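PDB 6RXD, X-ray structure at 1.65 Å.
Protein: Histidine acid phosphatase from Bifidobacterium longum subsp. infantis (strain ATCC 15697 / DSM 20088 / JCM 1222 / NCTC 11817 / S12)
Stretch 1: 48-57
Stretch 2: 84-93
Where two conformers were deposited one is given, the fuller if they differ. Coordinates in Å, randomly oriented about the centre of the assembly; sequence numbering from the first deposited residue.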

ATOM      1  N   ARG A  48       4.672   4.602   7.067  1.00 11.57           N
ATOM      2  CA  ARG A  48       5.490   4.034   8.137  1.00 10.91           C
ATOM      3  C   ARG A  48       6.894   4.586   8.025  1.00 16.24           C
ATOM      4  O   ARG A  48       7.269   5.121   6.987  1.00 15.87           O
ATOM      5  CB  ARG A  48       5.587   2.514   7.979  1.00 19.88           C
ATOM      6  CG  ARG A  48       4.293   1.746   8.092  1.00 28.25           C
ATOM      7  CD  ARG A  48       4.535   0.277   7.745  1.00 21.47           C
ATOM      8  NE  ARG A  48       5.539  -0.344   8.610  1.00 32.62           N
ATOM      9  CZ  ARG A  48       5.494  -1.610   9.023  1.00 46.64           C
ATOM     10  NH1 ARG A  48       6.450  -2.088   9.815  1.00 43.47           N
ATOM     11  NH2 ARG A  48       4.490  -2.397   8.653  1.00 46.24           N
ATOM     12  N   GLY A  49       7.686   4.437   9.083  1.00 16.94           N
ATOM     13  CA  GLY A  49       9.087   4.815   9.007  1.00 15.82           C
ATOM     14  C   GLY A  49       9.926   3.733   8.357  1.00 16.75           C
ATOM     15  O   GLY A  49       9.391   2.792   7.765  1.00 16.06           O
ATOM     16  N   LEU A  50      11.248   3.865   8.447  1.00 12.66           N
ATOM     17  CA  LEU A  50      12.141   2.816   7.965  1.00 11.69           C
ATOM     18  C   LEU A  50      11.853   1.531   8.726  1.00 14.61           C
ATOM     19  O   LEU A  50      11.523   1.569   9.912  1.00 17.36           O
ATOM     20  CB  LEU A  50      13.597   3.231   8.180  1.00 12.38           C
ATOM     21  CG  LEU A  50      14.049   4.416   7.331  1.00 13.90           C
ATOM     22  CD1 LEU A  50      15.443   4.895   7.769  1.00 13.47           C
ATOM     23  CD2 LEU A  50      14.036   4.055   5.839  1.00 14.97           C
ATOM     24  N   SER A  51      11.969   0.386   8.051  1.00 17.35           N
ATOM     25  CA  SER A  51      11.636  -0.893   8.674  0.55 15.99           C
ATOM     26  C   SER A  51      12.677  -1.290   9.717  1.00 16.11           C
ATOM     27  O   SER A  51      12.361  -1.963  10.701  1.00 16.76           O
ATOM     28  CB  SER A  51      11.514  -1.991   7.619  0.55 20.28           C
ATOM     29  OG  SER A  51      12.732  -2.158   6.923  0.55 22.71           O
ATOM     30  N   SER A  52      13.920  -0.865   9.502  1.00 14.48           N
ATOM     31  CA  SER A  52      15.002  -1.145  10.437  1.00 14.20           C
ATOM     32  C   SER A  52      16.172  -0.204  10.197  1.00 15.16           C
ATOM     33  O   SER A  52      16.171   0.566   9.232  1.00 14.40           O
ATOM     34  CB  SER A  52      15.472  -2.594  10.291  1.00 20.34           C
ATOM     35  OG  SER A  52      16.044  -2.802   9.018  1.00 23.14           O
ATOM     36  N   TYR A  53      17.150  -0.248  11.098  1.00 13.84           N
ATOM     37  CA  TYR A  53      18.374   0.529  10.965  1.00 13.21           C
ATOM     38  C   TYR A  53      19.221  -0.153   9.901  1.00 18.19           C
ATOM     39  O   TYR A  53      19.941  -1.123  10.179  1.00 15.39           O
ATOM     40  CB  TYR A  53      19.089   0.597  12.324  1.00 13.39           C
ATOM     41  CG  TYR A  53      20.338   1.462  12.371  1.00 14.32           C
ATOM     42  CD1 TYR A  53      20.332   2.775  11.908  1.00 12.86           C
ATOM     43  CD2 TYR A  53      21.518   0.964  12.905  1.00 14.69           C
ATOM     44  CE1 TYR A  53      21.494   3.559  11.956  1.00 12.92           C
ATOM     45  CE2 TYR A  53      22.665   1.731  12.965  1.00 15.58           C
ATOM     46  CZ  TYR A  53      22.651   3.028  12.495  1.00 14.49           C
ATOM     47  OH  TYR A  53      23.812   3.779  12.560  1.00 16.24           O
ATOM     48  N   LYS A  54      19.115   0.340   8.673  1.00 12.97           N
ATOM     49  CA  LYS A  54      19.634  -0.393   7.522  1.00 12.81           C
ATOM     50  C   LYS A  54      20.096   0.549   6.417  1.00 12.11           C
ATOM     51  O   LYS A  54      21.303   0.729   6.229  1.00 13.71           O
ATOM     52  CB  LYS A  54      18.577  -1.375   6.998  1.00 15.81           C
ATOM     53  CG  LYS A  54      19.044  -2.202   5.804  1.00 16.12           C
ATOM     54  CD  LYS A  54      17.963  -3.184   5.321  1.00 19.32           C
ATOM     55  CE  LYS A  54      16.743  -2.459   4.767  1.00 24.20           C
ATOM     56  NZ  LYS A  54      15.754  -3.426   4.200  1.00 26.44           N
ATOM     57  N   TYR A  55      19.150   1.142   5.687  1.00 14.64           N
ATOM     58  CA  TYR A  55      19.504   2.075   4.616  1.00 10.64           C
ATOM     59  C   TYR A  55      20.230   3.281   5.199  1.00 12.97           C
ATOM     60  O   TYR A  55      21.228   3.764   4.646  1.00 13.49           O
ATOM     61  CB  TYR A  55      18.253   2.554   3.879  1.00 11.18           C
ATOM     62  CG  TYR A  55      17.538   1.472   3.087  1.00 12.66           C
ATOM     63  CD1 TYR A  55      18.248   0.565   2.310  1.00 21.52           C
ATOM     64  CD2 TYR A  55      16.152   1.352   3.139  1.00 15.54           C
ATOM     65  CE1 TYR A  55      17.592  -0.423   1.585  1.00 21.76           C
ATOM     66  CE2 TYR A  55      15.486   0.366   2.423  1.00 18.06           C
ATOM     67  CZ  TYR A  55      16.212  -0.517   1.650  1.00 22.22           C
ATOM     68  OH  TYR A  55      15.549  -1.492   0.931  1.00 24.79           O
ATOM     69  N   ASP A  56      19.708   3.779   6.315  1.00 12.85           N
ATOM     70  CA  ASP A  56      20.349   4.885   7.011  1.00 10.97           C
ATOM     71  C   ASP A  56      21.661   4.469   7.673  1.00 13.10           C
ATOM     72  O   ASP A  56      22.628   5.238   7.695  1.00 14.77           O
ATOM     73  CB  ASP A  56      19.389   5.540   8.032  1.00 12.81           C
ATOM     74  CG  ASP A  56      18.771   4.545   9.023  1.00 17.78           C
ATOM     75  OD1 ASP A  56      18.351   4.991  10.113  1.00 14.73           O
ATOM     76  OD2 ASP A  56      18.661   3.336   8.730  1.00 13.87           O
ATOM     77  N   ALA A  57      21.705   3.237   8.180  1.00 13.38           N
ATOM     78  CA  ALA A  57      22.927   2.717   8.785  1.00 11.39           C
ATOM     79  C   ALA A  57      24.039   2.614   7.747  1.00 13.90           C
ATOM     80  O   ALA A  57      25.152   3.112   7.950  1.00 13.49           O
ATOM     81  CB  ALA A  57      22.668   1.354   9.412  1.00 13.56           C
ATOM     82  N   ASN A  84      21.662  14.906   7.171  1.00 12.39           N
ATOM     83  CA  ASN A  84      20.443  14.284   6.650  1.00 10.91           C
ATOM     84  C   ASN A  84      20.278  12.882   7.220  1.00 11.82           C
ATOM     85  O   ASN A  84      19.194  12.499   7.681  1.00 13.61           O
ATOM     86  CB  ASN A  84      20.467  14.234   5.113  1.00 13.50           C
ATOM     87  CG  ASN A  84      20.184  15.582   4.487  1.00 16.50           C
ATOM     88  OD1 ASN A  84      19.426  16.374   5.039  1.00 18.89           O
ATOM     89  ND2 ASN A  84      20.806  15.860   3.345  1.00 16.76           N
ATOM     90  N   LEU A  85      21.371  12.127   7.213  1.00 11.30           N
ATOM     91  CA  LEU A  85      21.334  10.752   7.725  1.00 13.73           C
ATOM     92  C   LEU A  85      21.041  10.728   9.217  1.00 14.44           C
ATOM     93  O   LEU A  85      20.169   9.991   9.663  1.00 14.18           O
ATOM     94  CB  LEU A  85      22.645  10.016   7.436  1.00 12.31           C
ATOM     95  CG  LEU A  85      23.021   9.773   5.975  1.00 11.44           C
ATOM     96  CD1 LEU A  85      24.420   9.181   5.895  1.00 11.80           C
ATOM     97  CD2 LEU A  85      22.036   8.835   5.342  1.00 15.83           C
ATOM     98  N   SER A  86      21.749  11.549  10.000  1.00 12.10           N
ATOM     99  CA  SER A  86      21.524  11.623  11.446  0.51 14.56           C
ATOM    100  C   SER A  86      20.086  12.000  11.762  1.00 17.68           C
ATOM    101  O   SER A  86      19.477  11.478  12.694  1.00 16.00           O
ATOM    102  CB  SER A  86      22.468  12.644  12.084  0.51 19.91           C
ATOM    103  OG  SER A  86      23.805  12.208  11.989  0.51 18.82           O
ATOM    104  N   GLY A  87      19.545  12.926  10.968  1.00 14.50           N
ATOM    105  CA  GLY A  87      18.184  13.394  11.163  1.00 16.43           C
ATOM    106  C   GLY A  87      17.126  12.323  10.941  1.00 15.71           C
ATOM    107  O   GLY A  87      16.217  12.181  11.757  1.00 14.21           O
ATOM    108  N   ILE A  88      17.220  11.571   9.845  1.00 12.49           N
ATOM    109  CA  ILE A  88      16.207  10.545   9.596  1.00 12.50           C
ATOM    110  C   ILE A  88      16.353   9.382  10.582  1.00 14.93           C
ATOM    111  O   ILE A  88      15.367   8.766  11.005  1.00 14.87           O
ATOM    112  CB  ILE A  88      16.173  10.070   8.115  1.00 14.61           C
ATOM    113  CG1 ILE A  88      14.867   9.310   7.839  1.00 15.61           C
ATOM    114  CG2 ILE A  88      17.383   9.207   7.776  1.00 14.46           C
ATOM    115  CD1 ILE A  88      14.464   9.280   6.374  0.66 15.48           C
ATOM    116  N   THR A  89      17.585   9.105  10.986  1.00 13.63           N
ATOM    117  CA  THR A  89      17.807   8.074  11.990  1.00 12.04           C
ATOM    118  C   THR A  89      17.193   8.499  13.321  1.00 12.38           C
ATOM    119  O   THR A  89      16.479   7.727  13.964  1.00 13.52           O
ATOM    120  CB  THR A  89      19.300   7.784  12.128  1.00 11.80           C
ATOM    121  OG1 THR A  89      19.755   7.191  10.910  1.00 13.44           O
ATOM    122  CG2 THR A  89      19.587   6.825  13.302  1.00 14.72           C
ATOM    123  N   ALA A  90      17.437   9.745  13.719  1.00 12.22           N
ATOM    124  CA  ALA A  90      16.881  10.244  14.969  1.00 12.89           C
ATOM    125  C   ALA A  90      15.357  10.242  14.965  1.00 12.75           C
ATOM    126  O   ALA A  90      14.733   9.971  15.983  1.00 16.15           O
ATOM    127  CB  ALA A  90      17.420  11.642  15.276  1.00 16.33           C
ATOM    128  N   ALA A  91      14.755  10.553  13.824  1.00 12.12           N
ATOM    129  CA  ALA A  91      13.302  10.540  13.712  1.00 15.76           C
ATOM    130  C   ALA A  91      12.762   9.121  13.913  1.00 14.75           C
ATOM    131  O   ALA A  91      11.738   8.909  14.580  1.00 15.46           O
ATOM    132  CB  ALA A  91      12.875  11.091  12.370  1.00 15.38           C
ATOM    133  N   ASN A  92      13.452   8.151  13.330  1.00 12.26           N
ATOM    134  CA  ASN A  92      13.059   6.755  13.486  1.00 13.12           C
ATOM    135  C   ASN A  92      13.296   6.189  14.877  1.00 15.15           C
ATOM    136  O   ASN A  92      12.497   5.387  15.374  1.00 15.74           O
ATOM    137  CB  ASN A  92      13.772   5.899  12.439  1.00 13.53           C
ATOM    138  CG  ASN A  92      13.086   5.954  11.105  1.00 16.25           C
ATOM    139  OD1 ASN A  92      12.056   5.305  10.910  1.00 15.77           O
ATOM    140  ND2 ASN A  92      13.633   6.744  10.181  1.00 15.51           N
ATOM    141  N   VAL A  93      14.379   6.611  15.515  1.00 16.01           N
ATOM    142  CA  VAL A  93      14.662   6.154  16.868  1.00 15.34           C
ATOM    143  C   VAL A  93      13.556   6.621  17.805  1.00 15.57           C
ATOM    144  O   VAL A  93      13.049   5.858  18.632  1.00 17.73           O
ATOM    145  CB  VAL A  93      16.045   6.638  17.339  1.00 13.51           C
ATOM    146  CG1 VAL A  93      16.182   6.512  18.848  1.00 18.42           C
ATOM    147  CG2 VAL A  93      17.135   5.840  16.641  1.00 18.35           C
TER
HETATM  148  O   HOH W   1      22.347   7.201   9.874  1.00 18.45           O

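Residues 84-93 are all helical, and the face bearing Leu85, Ile88, Thr89 and Asn92 meets a segment that is loop until it turns helical at Tyr55. Polar groups fasten this small contact (314 Å², both sides summed) at two places. At one, Asn92 bridges backbone to backbone: its OD1 accepts a hydrogen bond from Leu50 N at 3.0 Å, while its ND2 donates to Ile88 O, one turn back, at 2.8 Å. An amide suits this site, offering an acceptor to the loop and a donor to its own helix. Gly49 fits alongside, its CA 3.6 Å from Asn92 OD1; a CB there would lie 2.5 Å from that oxygen, a clash.

At the other, Asp56 points toward the helix, its two acceptor oxygens serving two directions. Asp56 OD1 lies 2.7 Å from Thr89 OG1. Thr89 OG1 is also 3.1 Å from Leu85 O, and which acceptor takes its proton is open. A water donates to both Thr89 OG1 (2.8 Å) and Asp56 O (2.9 Å), adding a second link. Asp56 OD2 accepts from Lys54 N at 3.0 Å, satisfying an amide at the N-cap position; OD1 also has a partner elsewhere in the structure, so neither oxygen is left unsatisfied.

Between these sites Leu50 CD1 comes within 4.5 Å of Ile88 CG1, buried side chains with no polar group to satisfy. Beyond the carboxylate, Thr89 adds a methyl to its hydroxyl: CG2 lies 4.0 Å from CE1 of buried Tyr53, whose OH is hydrogen-bonded elsewhere.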